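Local coordinates for beta-galactosidase (Trichoderma reesei, PDB 3OG2), which probably hydrolyses terminal non-reducing beta-D-galactose residues from beta-D-galactosides, as a glycoprotein of glycoside hydrolase family 35, at residues A[407-412]-A[450-455]; A[311-316]-A[395-400]; A[854-859]-A[993-998]; A[845-850]-A[920-925]; A[96-101]-A[158-163]. One frame throughout, in Å; residues are numbered along the deposited sequence. Where two conformers were deposited one is given.

Contact 1: residues A[407-412]-A[450-455]; sequences FFVVRH and SKIHVT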
# COMPACT_ATOMS: atom_id res chain seq x y z
N PHE A 407 -31.85 -2.44 -2.71
CA PHE A 407 -30.66 -2.86 -3.44
C PHE A 407 -30.58 -4.36 -3.41
O PHE A 407 -30.97 -4.97 -2.36
CB PHE A 407 -29.38 -2.26 -2.79
CG PHE A 407 -29.35 -0.76 -2.80
CD1 PHE A 407 -30.08 -0.02 -1.89
CD2 PHE A 407 -28.59 -0.07 -3.78
CE1 PHE A 407 -30.13 1.38 -1.89
CE2 PHE A 407 -28.60 1.32 -3.77
CZ PHE A 407 -29.37 2.04 -2.87
N PHE A 408 -30.14 -5.02 -4.45
CA PHE A 408 -30.10 -6.49 -4.47
C PHE A 408 -28.76 -6.91 -5.04
O PHE A 408 -28.44 -6.58 -6.19
CB PHE A 408 -31.21 -7.07 -5.35
CG PHE A 408 -32.58 -6.59 -4.86
CD1 PHE A 408 -33.10 -5.39 -5.30
CD2 PHE A 408 -33.25 -7.38 -3.91
CE1 PHE A 408 -34.30 -4.95 -4.79
CE2 PHE A 408 -34.47 -6.92 -3.41
CZ PHE A 408 -34.95 -5.70 -3.83
N VAL A 409 -27.96 -7.57 -4.21
CA VAL A 409 -26.65 -8.00 -4.67
C VAL A 409 -26.76 -9.43 -5.18
O VAL A 409 -27.13 -10.36 -4.43
CB VAL A 409 -25.61 -7.89 -3.53
CG1 VAL A 409 -24.24 -8.36 -4.08
CG2 VAL A 409 -25.59 -6.47 -2.99
N VAL A 410 -26.44 -9.62 -6.45
CA VAL A 410 -26.58 -10.91 -7.12
C VAL A 410 -25.22 -11.51 -7.37
O VAL A 410 -24.31 -10.82 -7.85
CB VAL A 410 -27.32 -10.71 -8.47
CG1 VAL A 410 -27.55 -12.06 -9.14
CG2 VAL A 410 -28.63 -9.91 -8.30
N ARG A 411 -25.04 -12.80 -7.03
CA ARG A 411 -23.79 -13.50 -7.32
C ARG A 411 -24.14 -14.91 -7.77
O ARG A 411 -25.26 -15.40 -7.57
CB ARG A 411 -22.86 -13.52 -6.10
CG ARG A 411 -23.45 -14.26 -4.91
CD ARG A 411 -22.35 -14.53 -3.90
NE ARG A 411 -22.75 -15.08 -2.62
CZ ARG A 411 -22.92 -16.39 -2.45
NH1 ARG A 411 -22.77 -17.28 -3.43
NH2 ARG A 411 -23.26 -16.81 -1.22
N HIS A 412 -23.16 -15.60 -8.34
CA HIS A 412 -23.36 -17.04 -8.56
C HIS A 412 -23.48 -17.76 -7.22
O HIS A 412 -22.79 -17.45 -6.24
CB HIS A 412 -22.18 -17.62 -9.33
CG HIS A 412 -22.09 -17.12 -10.75
ND1 HIS A 412 -22.85 -17.64 -11.76
CD2 HIS A 412 -21.34 -16.14 -11.31
CE1 HIS A 412 -22.58 -17.03 -12.91
NE2 HIS A 412 -21.65 -16.11 -12.64
N SER A 450 -20.56 -10.04 -10.17
CA SER A 450 -21.66 -9.78 -9.21
C SER A 450 -22.26 -8.43 -9.57
O SER A 450 -21.55 -7.53 -10.00
CB SER A 450 -21.09 -9.78 -7.80
OG SER A 450 -22.09 -9.47 -6.85
N LYS A 451 -23.57 -8.30 -9.41
CA LYS A 451 -24.24 -7.07 -9.80
C LYS A 451 -25.07 -6.56 -8.66
O LYS A 451 -25.53 -7.37 -7.86
CB LYS A 451 -25.17 -7.29 -11.00
CG LYS A 451 -24.29 -7.66 -12.21
CD LYS A 451 -24.82 -7.17 -13.53
CE LYS A 451 -24.07 -7.90 -14.63
NZ LYS A 451 -22.90 -7.07 -15.05
N ILE A 452 -25.30 -5.27 -8.63
CA ILE A 452 -26.29 -4.66 -7.76
C ILE A 452 -27.43 -4.15 -8.64
O ILE A 452 -27.27 -3.28 -9.48
CB ILE A 452 -25.70 -3.54 -6.89
CG1 ILE A 452 -24.27 -3.92 -6.47
CG2 ILE A 452 -26.64 -3.23 -5.72
CD1 ILE A 452 -23.95 -3.88 -4.99
N HIS A 453 -28.62 -4.73 -8.42
CA HIS A 453 -29.85 -4.24 -9.05
C HIS A 453 -30.55 -3.34 -8.04
O HIS A 453 -30.37 -3.51 -6.83
CB HIS A 453 -30.77 -5.36 -9.48
CG HIS A 453 -30.13 -6.36 -10.39
ND1 HIS A 453 -29.23 -6.04 -11.40
CD2 HIS A 453 -30.26 -7.69 -10.47
CE1 HIS A 453 -28.85 -7.15 -12.04
NE2 HIS A 453 -29.46 -8.18 -11.48
N VAL A 454 -31.33 -2.36 -8.50
CA VAL A 454 -31.99 -1.45 -7.59
C VAL A 454 -33.47 -1.30 -7.90
O VAL A 454 -33.92 -1.49 -9.02
CB VAL A 454 -31.34 -0.03 -7.63
CG1 VAL A 454 -29.88 -0.07 -7.17
CG2 VAL A 454 -31.40 0.59 -9.01
N THR A 455 -34.24 -0.95 -6.86
CA THR A 455 -35.62 -0.52 -7.05
C THR A 455 -35.86 0.81 -6.33
O THR A 455 -35.23 1.10 -5.28
CB THR A 455 -36.69 -1.56 -6.66
OG1 THR A 455 -36.66 -1.78 -5.25
CG2 THR A 455 -36.47 -2.92 -7.34

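Contact 2: residues A[311-316]-A[395-400]; sequences NMAAGV and VITPLL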
# COMPACT_ATOMS: atom_id res chain seq x y z
N ASN A 311 -19.48 -7.31 0.46
CA ASN A 311 -19.45 -6.50 1.66
C ASN A 311 -20.57 -5.45 1.63
O ASN A 311 -21.14 -5.13 2.68
CB ASN A 311 -18.07 -5.80 1.80
CG ASN A 311 -16.98 -6.83 2.05
OD1 ASN A 311 -17.22 -7.90 2.61
ND2 ASN A 311 -15.75 -6.50 1.62
N MET A 312 -20.87 -4.93 0.43
CA MET A 312 -22.05 -4.07 0.31
C MET A 312 -23.31 -4.88 0.61
O MET A 312 -24.27 -4.34 1.16
CB MET A 312 -22.13 -3.48 -1.11
CG MET A 312 -20.84 -2.64 -1.38
SD MET A 312 -20.82 -2.16 -3.12
CE MET A 312 -19.03 -1.89 -3.35
N ALA A 313 -23.31 -6.21 0.27
CA ALA A 313 -24.51 -7.03 0.60
C ALA A 313 -24.75 -7.07 2.10
O ALA A 313 -25.88 -7.27 2.56
CB ALA A 313 -24.27 -8.40 0.04
N ALA A 314 -23.70 -6.90 2.91
CA ALA A 314 -23.77 -6.89 4.38
C ALA A 314 -23.93 -5.47 4.92
O ALA A 314 -23.94 -5.29 6.16
CB ALA A 314 -22.56 -7.56 4.96
N GLY A 315 -24.00 -4.43 4.07
CA GLY A 315 -24.21 -3.08 4.50
C GLY A 315 -22.98 -2.43 5.05
O GLY A 315 -23.08 -1.53 5.91
N VAL A 316 -21.77 -2.75 4.57
CA VAL A 316 -20.61 -1.98 5.08
C VAL A 316 -20.74 -0.51 4.78
O VAL A 316 -21.05 -0.11 3.65
CB VAL A 316 -19.33 -2.59 4.49
CG1 VAL A 316 -19.16 -2.29 2.98
CG2 VAL A 316 -18.12 -2.11 5.28
N VAL A 395 -27.41 -16.42 -5.98
CA VAL A 395 -27.74 -15.99 -4.64
C VAL A 395 -28.02 -14.49 -4.70
O VAL A 395 -27.28 -13.74 -5.38
CB VAL A 395 -26.62 -16.35 -3.65
CG1 VAL A 395 -26.78 -15.56 -2.35
CG2 VAL A 395 -26.64 -17.83 -3.35
N ILE A 396 -29.05 -14.03 -4.03
CA ILE A 396 -29.39 -12.61 -4.00
C ILE A 396 -29.50 -12.16 -2.57
O ILE A 396 -30.25 -12.78 -1.77
CB ILE A 396 -30.70 -12.34 -4.79
CG1 ILE A 396 -30.53 -12.81 -6.23
CG2 ILE A 396 -31.09 -10.88 -4.66
CD1 ILE A 396 -31.81 -12.70 -7.08
N THR A 397 -28.80 -11.11 -2.20
CA THR A 397 -28.96 -10.52 -0.87
C THR A 397 -29.65 -9.19 -1.00
O THR A 397 -29.14 -8.32 -1.69
CB THR A 397 -27.58 -10.31 -0.21
OG1 THR A 397 -26.86 -11.57 -0.19
CG2 THR A 397 -27.77 -9.83 1.23
N PRO A 398 -30.81 -9.02 -0.36
CA PRO A 398 -31.54 -7.76 -0.40
C PRO A 398 -31.11 -6.81 0.69
O PRO A 398 -30.83 -7.23 1.82
CB PRO A 398 -33.01 -8.21 -0.15
CG PRO A 398 -32.83 -9.37 0.78
CD PRO A 398 -31.56 -10.07 0.38
N LEU A 399 -31.13 -5.53 0.37
CA LEU A 399 -31.08 -4.44 1.33
C LEU A 399 -32.39 -3.67 1.10
O LEU A 399 -32.65 -3.12 0.02
CB LEU A 399 -29.90 -3.46 1.17
CG LEU A 399 -28.53 -4.11 1.44
CD1 LEU A 399 -28.02 -4.98 0.33
CD2 LEU A 399 -27.50 -3.01 1.73
N LEU A 400 -33.23 -3.67 2.12
CA LEU A 400 -34.62 -3.24 1.96
C LEU A 400 -34.97 -2.02 2.78
O LEU A 400 -34.52 -1.86 3.91
CB LEU A 400 -35.59 -4.37 2.41
CG LEU A 400 -35.46 -5.70 1.64
CD1 LEU A 400 -36.36 -6.74 2.26
CD2 LEU A 400 -35.76 -5.52 0.14

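Contact 3: residues A[854-859]-A[993-998]; sequences LPSPPL and GPHFKK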
# COMPACT_ATOMS: atom_id res chain seq x y z
N LEU A 854 26.60 7.91 -0.32
CA LEU A 854 25.96 9.20 -0.43
C LEU A 854 26.34 9.92 -1.71
O LEU A 854 27.35 9.57 -2.32
CB LEU A 854 26.29 10.08 0.80
CG LEU A 854 25.81 9.48 2.13
CD1 LEU A 854 26.42 10.27 3.29
CD2 LEU A 854 24.31 9.47 2.20
N PRO A 855 25.52 10.88 -2.15
CA PRO A 855 25.84 11.58 -3.41
C PRO A 855 27.22 12.23 -3.34
O PRO A 855 27.68 12.72 -2.29
CB PRO A 855 24.76 12.64 -3.50
CG PRO A 855 23.61 12.04 -2.75
CD PRO A 855 24.20 11.25 -1.61
N SER A 856 27.88 12.28 -4.49
CA SER A 856 29.21 12.91 -4.61
C SER A 856 30.24 12.29 -3.67
O SER A 856 30.88 12.92 -2.81
CB SER A 856 29.11 14.42 -4.33
OG SER A 856 28.28 15.05 -5.25
N PRO A 857 30.45 10.98 -3.78
CA PRO A 857 31.37 10.29 -2.86
C PRO A 857 32.81 10.66 -3.18
O PRO A 857 33.06 11.21 -4.28
CB PRO A 857 31.13 8.81 -3.22
CG PRO A 857 30.76 8.88 -4.69
CD PRO A 857 29.86 10.08 -4.81
N PRO A 858 33.72 10.36 -2.25
CA PRO A 858 35.14 10.75 -2.45
C PRO A 858 35.82 9.82 -3.43
O PRO A 858 36.30 8.74 -3.05
CB PRO A 858 35.72 10.61 -1.04
CG PRO A 858 34.88 9.52 -0.37
CD PRO A 858 33.49 9.62 -0.97
N LEU A 859 35.85 10.18 -4.72
CA LEU A 859 36.28 9.19 -5.71
C LEU A 859 37.74 8.80 -5.56
O LEU A 859 38.15 7.73 -6.05
CB LEU A 859 35.97 9.73 -7.13
CG LEU A 859 34.49 10.00 -7.41
CD1 LEU A 859 34.18 10.35 -8.86
CD2 LEU A 859 33.66 8.78 -7.07
N GLY A 993 18.52 15.11 -0.39
CA GLY A 993 19.29 14.32 0.55
C GLY A 993 20.72 14.85 0.66
O GLY A 993 21.34 15.24 -0.34
N PRO A 994 21.31 14.97 1.86
CA PRO A 994 22.69 15.42 1.99
C PRO A 994 23.69 14.59 1.20
O PRO A 994 23.58 13.38 1.07
CB PRO A 994 22.94 15.23 3.49
CG PRO A 994 21.59 15.61 4.02
CD PRO A 994 20.65 14.78 3.17
N HIS A 995 24.69 15.32 0.68
CA HIS A 995 25.77 14.66 -0.02
C HIS A 995 26.81 14.12 0.94
O HIS A 995 26.79 14.44 2.15
CB HIS A 995 26.44 15.70 -0.91
CG HIS A 995 25.57 16.14 -2.05
ND1 HIS A 995 24.21 16.12 -2.21
CD2 HIS A 995 26.05 16.64 -3.22
CE1 HIS A 995 23.86 16.59 -3.39
NE2 HIS A 995 24.98 16.92 -4.02
N PHE A 996 27.73 13.31 0.40
CA PHE A 996 28.82 12.81 1.22
C PHE A 996 29.56 13.94 1.93
O PHE A 996 29.90 14.93 1.30
CB PHE A 996 29.77 12.00 0.33
CG PHE A 996 31.08 11.66 1.07
CD1 PHE A 996 31.13 10.58 1.92
CD2 PHE A 996 32.23 12.42 0.90
CE1 PHE A 996 32.27 10.25 2.62
CE2 PHE A 996 33.35 12.12 1.63
CZ PHE A 996 33.41 11.02 2.48
N LYS A 997 29.91 13.72 3.18
CA LYS A 997 30.82 14.51 3.97
C LYS A 997 31.60 13.51 4.80
O LYS A 997 31.03 12.59 5.37
CB LYS A 997 30.10 15.47 4.90
CG LYS A 997 29.70 16.82 4.34
CD LYS A 997 28.61 17.42 5.21
CE LYS A 997 29.08 17.57 6.65
NZ LYS A 997 29.28 19.01 7.01
N LYS A 998 32.90 13.68 4.89
CA LYS A 998 33.73 12.80 5.67
C LYS A 998 33.21 12.67 7.10
O LYS A 998 32.93 13.67 7.78
CB LYS A 998 35.14 13.38 5.64
CG LYS A 998 36.01 12.63 6.60
CD LYS A 998 36.60 11.42 5.91
CE LYS A 998 37.80 11.01 6.77
NZ LYS A 998 38.14 9.60 6.46
O HOH W 1 30.14 15.31 -1.29

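Contact 4: residues A[845-850]-A[920-925]; sequences LFFERQ and LLYVNG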
# COMPACT_ATOMS: atom_id res chain seq x y z
N LEU A 845 27.75 -2.44 6.56
CA LEU A 845 28.87 -2.72 5.70
C LEU A 845 29.82 -1.50 5.62
O LEU A 845 29.39 -0.37 5.76
CB LEU A 845 28.37 -3.04 4.28
CG LEU A 845 27.67 -4.41 4.14
CD1 LEU A 845 26.99 -4.52 2.79
CD2 LEU A 845 28.64 -5.56 4.36
N PHE A 846 31.11 -1.77 5.39
CA PHE A 846 32.10 -0.71 5.42
C PHE A 846 31.70 0.47 4.57
O PHE A 846 31.79 1.62 5.02
CB PHE A 846 33.45 -1.27 4.93
CG PHE A 846 34.50 -0.23 4.64
CD1 PHE A 846 35.22 0.30 5.73
CD2 PHE A 846 34.76 0.18 3.35
CE1 PHE A 846 36.18 1.27 5.45
CE2 PHE A 846 35.71 1.14 3.07
CZ PHE A 846 36.43 1.67 4.15
N PHE A 847 31.25 0.24 3.33
CA PHE A 847 30.95 1.44 2.50
C PHE A 847 29.84 2.29 3.11
O PHE A 847 29.85 3.54 2.98
CB PHE A 847 30.62 1.09 1.04
CG PHE A 847 29.22 0.47 0.86
CD1 PHE A 847 28.18 1.29 0.47
CD2 PHE A 847 28.97 -0.87 1.07
CE1 PHE A 847 26.88 0.83 0.28
CE2 PHE A 847 27.68 -1.37 0.88
CZ PHE A 847 26.64 -0.52 0.50
N GLU A 848 28.84 1.65 3.76
CA GLU A 848 27.74 2.40 4.41
C GLU A 848 28.26 3.18 5.61
O GLU A 848 27.89 4.34 5.81
CB GLU A 848 26.65 1.39 4.86
CG GLU A 848 26.05 0.59 3.71
CD GLU A 848 25.00 -0.40 4.20
OE1 GLU A 848 25.36 -1.44 4.84
OE2 GLU A 848 23.81 -0.13 3.92
N ARG A 849 29.13 2.51 6.41
CA ARG A 849 29.62 3.17 7.60
C ARG A 849 30.38 4.43 7.21
O ARG A 849 30.33 5.43 7.94
CB ARG A 849 30.58 2.26 8.40
CG ARG A 849 29.86 0.97 8.85
CD ARG A 849 30.72 0.20 9.84
NE ARG A 849 32.11 -0.06 9.47
CZ ARG A 849 32.64 -1.20 9.05
NH1 ARG A 849 31.92 -2.29 8.82
NH2 ARG A 849 33.95 -1.27 8.83
N GLN A 850 31.09 4.42 6.09
CA GLN A 850 31.89 5.58 5.69
C GLN A 850 31.02 6.64 5.02
O GLN A 850 31.49 7.76 4.82
CB GLN A 850 32.95 5.17 4.66
CG GLN A 850 33.88 4.04 5.18
CD GLN A 850 34.98 4.74 5.99
OE1 GLN A 850 35.76 5.56 5.48
NE2 GLN A 850 35.00 4.48 7.26
N LEU A 920 22.91 -4.59 -2.90
CA LEU A 920 22.13 -3.46 -2.40
C LEU A 920 22.19 -2.35 -3.47
O LEU A 920 23.26 -2.08 -4.00
CB LEU A 920 22.69 -2.92 -1.09
CG LEU A 920 22.75 -3.91 0.06
CD1 LEU A 920 23.56 -3.33 1.20
CD2 LEU A 920 21.31 -4.18 0.54
N LEU A 921 21.03 -1.75 -3.69
CA LEU A 921 20.90 -0.66 -4.66
C LEU A 921 20.74 0.66 -3.91
O LEU A 921 19.83 0.74 -3.06
CB LEU A 921 19.69 -0.92 -5.58
CG LEU A 921 19.35 0.22 -6.53
CD1 LEU A 921 20.42 0.41 -7.61
CD2 LEU A 921 18.00 -0.10 -7.18
N TYR A 922 21.53 1.66 -4.19
CA TYR A 922 21.39 2.98 -3.62
C TYR A 922 21.17 3.98 -4.73
O TYR A 922 21.78 3.89 -5.79
CB TYR A 922 22.65 3.33 -2.86
CG TYR A 922 22.75 2.72 -1.49
CD1 TYR A 922 22.27 3.52 -0.45
CD2 TYR A 922 23.31 1.50 -1.14
CE1 TYR A 922 22.25 3.22 0.89
CE2 TYR A 922 23.29 1.18 0.26
CZ TYR A 922 22.78 1.99 1.22
OH TYR A 922 22.80 1.69 2.60
N VAL A 923 20.27 4.90 -4.47
CA VAL A 923 20.04 6.03 -5.39
C VAL A 923 20.08 7.32 -4.58
O VAL A 923 19.23 7.51 -3.70
CB VAL A 923 18.72 5.89 -6.13
CG1 VAL A 923 18.52 7.14 -7.00
CG2 VAL A 923 18.71 4.59 -6.94
N ASN A 924 21.02 8.19 -4.83
CA ASN A 924 21.21 9.43 -4.12
C ASN A 924 21.16 9.24 -2.62
O ASN A 924 20.61 10.02 -1.85
CB ASN A 924 20.16 10.47 -4.57
CG ASN A 924 20.40 10.83 -6.03
OD1 ASN A 924 21.55 10.91 -6.47
ND2 ASN A 924 19.35 11.04 -6.81
N GLY A 925 21.82 8.15 -2.22
CA GLY A 925 22.02 7.85 -0.80
C GLY A 925 20.89 7.04 -0.17
O GLY A 925 21.08 6.53 0.95

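Contact 5: residues A[96-101]-A[158-163]; sequences SLEPFF and ASIIAK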
# COMPACT_ATOMS: atom_id res chain seq x y z
N SER A 96 8.17 13.94 8.09
CA SER A 96 7.04 14.76 8.52
C SER A 96 5.74 14.31 7.90
O SER A 96 5.65 14.01 6.69
CB SER A 96 7.29 16.20 8.08
OG SER A 96 6.19 17.04 8.43
N LEU A 97 4.66 14.32 8.69
CA LEU A 97 3.35 14.07 8.14
C LEU A 97 2.70 15.30 7.56
O LEU A 97 1.64 15.24 6.93
CB LEU A 97 2.44 13.54 9.26
CG LEU A 97 2.72 12.10 9.69
CD1 LEU A 97 1.85 11.69 10.85
CD2 LEU A 97 2.50 11.14 8.51
N GLU A 98 3.28 16.48 7.78
CA GLU A 98 2.59 17.69 7.36
C GLU A 98 2.33 17.72 5.86
O GLU A 98 1.21 18.09 5.46
CB GLU A 98 3.34 18.93 7.86
CG GLU A 98 3.45 18.97 9.37
CD GLU A 98 2.20 18.67 10.16
OE1 GLU A 98 1.13 19.23 9.84
OE2 GLU A 98 2.28 17.85 11.10
N PRO A 99 3.26 17.33 4.99
CA PRO A 99 2.89 17.32 3.55
C PRO A 99 1.81 16.32 3.20
O PRO A 99 1.07 16.48 2.23
CB PRO A 99 4.21 16.92 2.87
CG PRO A 99 5.28 17.37 3.85
CD PRO A 99 4.68 16.95 5.18
N PHE A 100 1.70 15.25 3.96
CA PHE A 100 0.69 14.23 3.77
C PHE A 100 -0.67 14.86 4.15
O PHE A 100 -1.63 14.75 3.37
CB PHE A 100 1.03 13.01 4.61
CG PHE A 100 0.20 11.77 4.30
CD1 PHE A 100 0.49 11.05 3.17
CD2 PHE A 100 -0.79 11.32 5.16
CE1 PHE A 100 -0.15 9.86 2.92
CE2 PHE A 100 -1.48 10.14 4.89
CZ PHE A 100 -1.17 9.40 3.75
N PHE A 101 -0.75 15.49 5.33
CA PHE A 101 -1.99 16.19 5.70
C PHE A 101 -2.39 17.27 4.70
O PHE A 101 -3.57 17.40 4.35
CB PHE A 101 -1.86 16.80 7.08
CG PHE A 101 -1.59 15.84 8.24
CD1 PHE A 101 -2.12 14.56 8.27
CD2 PHE A 101 -0.79 16.25 9.31
CE1 PHE A 101 -1.88 13.68 9.31
CE2 PHE A 101 -0.56 15.36 10.39
CZ PHE A 101 -1.12 14.09 10.38
N ALA A 158 0.52 11.49 18.49
CA ALA A 158 -0.91 11.76 18.65
C ALA A 158 -1.12 13.24 18.76
O ALA A 158 -2.19 13.70 18.35
CB ALA A 158 -1.49 10.96 19.81
N SER A 159 -0.15 14.02 19.25
CA SER A 159 -0.39 15.48 19.22
C SER A 159 -0.25 16.03 17.80
O SER A 159 -1.01 16.94 17.46
CB SER A 159 0.54 16.16 20.19
OG SER A 159 1.88 16.11 19.79
N ILE A 160 0.65 15.47 16.97
CA ILE A 160 0.71 15.85 15.56
C ILE A 160 -0.60 15.53 14.88
O ILE A 160 -1.18 16.35 14.15
CB ILE A 160 1.88 15.11 14.89
CG1 ILE A 160 3.23 15.75 15.29
CG2 ILE A 160 1.76 15.05 13.38
CD1 ILE A 160 4.44 14.89 15.03
N ILE A 161 -1.13 14.33 15.11
CA ILE A 161 -2.42 13.95 14.50
C ILE A 161 -3.52 14.83 15.04
O ILE A 161 -4.46 15.23 14.33
CB ILE A 161 -2.62 12.46 14.76
CG1 ILE A 161 -1.56 11.62 14.00
CG2 ILE A 161 -4.02 11.98 14.42
CD1 ILE A 161 -1.80 10.12 14.23
N ALA A 162 -3.46 15.16 16.35
CA ALA A 162 -4.52 15.95 16.96
C ALA A 162 -4.66 17.30 16.26
O ALA A 162 -5.77 17.80 16.01
CB ALA A 162 -4.27 16.19 18.46
N LYS A 163 -3.52 17.92 15.90
CA LYS A 163 -3.57 19.23 15.25
C LYS A 163 -4.23 19.13 13.87
O LYS A 163 -4.80 20.13 13.42
CB LYS A 163 -2.12 19.74 15.17
CG LYS A 163 -1.50 19.99 16.52
CD LYS A 163 -0.10 20.54 16.51
CE LYS A 163 0.36 20.92 17.89
NZ LYS A 163 0.60 19.81 18.85
O HOH W 2 0.18 18.30 12.77

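Contact 1: residues A[407-412]-A[450-455]
Antiparallel pairing in the large sheet of domain 2 brings Phe408 opposite His453 and Val410 opposite Lys451 as hydrogen-bonded pairs, and sets Phe407 and Val409 against Val454 and Ile452 as non-hydrogen-bonded ones. The bond from Val410 N to Lys451 O is 2.8 Å long and almost straight, 176° at the hydrogen; that from Phe408 N to His453 O, also 2.8 Å, bends to 145°. Val410 O is gripped twice. Lys451 N donates at 3.1 Å, whereas Ser450 OG, 2.8 Å from Val410 O, donates from well above the carbonyl plane. Ser450 OG can do so because it stands anti to its own backbone N (chi1 177°) and beside the carbonyl carbon.

Within the sheet, strand 406-412 runs between 394-400 and 450-459, and its two faces differ. On the face of Phe407, Val409 and Ile452, helix 301-313 lies alongside through Lys309, Met312 and Ala313. There Phe407 CD2 packs on Val454 CG1 at 3.6 Å, the two side chains lying side by side and pointing the same way. On the other face Val410 CG2 meets His453 CD2 at 3.5 Å, crossing the imidazole obliquely while His453 NE2 bonds to Tyr423. Phe408 CE1 touches Thr455 CG2 at 3.9 Å, and Thr455 OG1 bonds to Pro428 O. Lys451 carries its ammonium away to salt bridges with Glu491 and Asp449.

Contact 2: residues A[311-316]-A[395-400]
Ala313, in the last turn of helix 301-313, and Thr397, in mid-strand, bring their backbones within 5.8 Å, CA to CA. Just beyond, the helix ends in a Schellman motif: Gly315 N bonds back to Met312 O at 2.9 Å and Val316 N to Asn311 O at 3.1 Å, while Gly315 takes a positive phi of 78°, a value that favours glycine. No hydrogen bond joins the two segments, and the contact is made largely by methyl groups against the carbonyls of the helix end, with one side-chain pair.

Thr397 turns its CG2 anti to its backbone N, and this methyl lies 3.4 Å from Ala313 O. Thr397 CB rests 3.8 Å from Ala313 CB, side chain against side chain. The place of this meeting in the fold is a domain boundary: helix 301-313 precedes strand 318-321 of the family 35 TIM barrel, whereas strand 394-400 belongs to the antiparallel sheet of domain 2. Two residues further along the strand, Leu399 reaches the same helix end with both branches. Leu399 CD2 comes 3.5 Å from Met312 O, which also receives a weak bond from Tyr375 OH, and Leu399 CD1 lies 3.8 Å from Ala313 O. The first of these methyls extends the packing past the last helical turn, to 4.3 Å between Leu399 CD2 and Gly315 CA. Gly315 O bonds to a glycerol, probably from the crystallisation liquor.

Contact 3: residues A[854-859]-A[993-998]
The Phe996 ring lies between Pro858 on one face and a backbone nitrogen on the other. Pro858 CD sits over its centre, 3.5 Å from the centroid and 7° off the normal, a CH-pi contact; on the opposite face Lys998 N lies toward the rim. The His995 imidazole takes Pro855 CB over one face, 3.9 Å from its centroid and offset toward the rim, with Gly993 O in plane at its edge. In the backbone, Phe996 N donates to Pro855 O at 2.8 Å, nearly straight at 175°. Water 1 donates to Ser856 O (2.9 Å) and to Phe996 O (2.6 Å). An alanine in place of Phe996 would probably open a gap beside Pro858, which would lose its aromatic face. The loop after helix 846-850, in the second all-beta domain, thus meets a segment near the C-terminal end; without regular pairing, one direct backbone bond, one water and the proline-ring contacts hold the two together.

Contact 4: residues A[845-850]-A[920-925]
Glu848 crosses from helix 846-850 to Tyr922 in the strand, and each atom beyond CB has a partner. With chi1 at -60°, CG stands beside the backbone N, over one face of the neighbouring Phe847 ring and offset toward its rim; Glu848 CG is also 3.6 Å from Tyr922 OH. The chain then runs extended (chi2 179°), which takes Glu848 CD on toward the strand, 3.4 Å from Tyr922 OH. Glu848 OE1 turns back, accepting from Leu845 N at 3.1 Å on its anti lone pair. Since Leu845 is the N-cap, this is a side-chain-to-backbone capping bond from the third residue of the helix. Glu848 OE2 takes the very short bond donated by Tyr922 OH, 2.5 Å, and a second from Gly843 N.

Both segments belong to a second all-beta domain of the enzyme, where the axis of helix 846-850 passes 12.4 Å from that of strand segment 920-923. An alanine at Glu848 would probably leave the buried Tyr922 hydroxyl and the backbone N-H groups of Leu845 and Gly843 without their acceptor. Beside the polar link, Phe847 CE1 comes 3.6 Å from Tyr922 CE2, the ring planes perpendicular. Phe847 CZ and Leu845 CD1 both close on Leu920 CD1, the latter pair at 4.0 Å, and Ala959 of strand 953-962 lies against Phe847 and Leu920.

Contact 5: residues A[96-101]-A[158-163]
Ile160 meets Leu97 and Phe101 with a single methyl. Ile160 CG2, anti to the backbone N, projects to the edge of the Phe101 ring, near its plane, 3.8 Å from Phe101 CE2, the two side chains crossing at about a right angle. The same Ile160 CG2 lies 4.2 Å from Leu97 CD1. The carbonyl of the same isoleucine serves a polar link: water 2 donates to Ile160 O at 2.7 Å and, for the given conformer, to Glu98 OE2.

Ile161 follows, its CA 4.3 Å from Phe101 CZ, in a direction oblique to the ring. In the conformer given, its side chain touches Ala113 and Pro115 of strand 110-116 and Val172 and Tyr175 of strand 172-177. Phe101 has a face on Leu97 O, which lies 3.4 Å above the ring plane toward the rim. The helix carrying it is capped by Ser96 OG, which accepts from Glu98 N at 3.0 Å.

The chain order strand 72-76, helix 98-107, strand 110-116, helix 144-163, strand 172-177, with the three strands parallel, makes two successive beta-alpha-beta crossovers. Two consecutive outer helices packing together over the strands between them is the pattern of the TIM barrel. The side chain of Leu97 is about 9 Å from that of Tyr76, and that of Ile161 about 10 Å from that of Ile119; Tyr76 and Ile119 bind beta-D-galactose, absent from this model.

How the contacts relate
Contacts 1, 2, 4 and 5 are buried; contact 3 is only partly so, with exposed His995 at its margin. Contacts 1 and 2, with centres about 8 Å apart, share a sheet: contact 1 is strand pairing rich in backbone bonds, whereas contact 2, which has none across it, seats one face of that sheet on a barrel helix. Contacts 3 and 4, with centres about 10 Å apart and about 53 to 60 Å from those of the first pair, touch at Phe996 and Gln850. There the loops rely on proline-ring contacts and water, the helix on a carboxylate set beside apolar packing. Contact 5, between two outer barrel helices, is mostly apolar, with one bridging water.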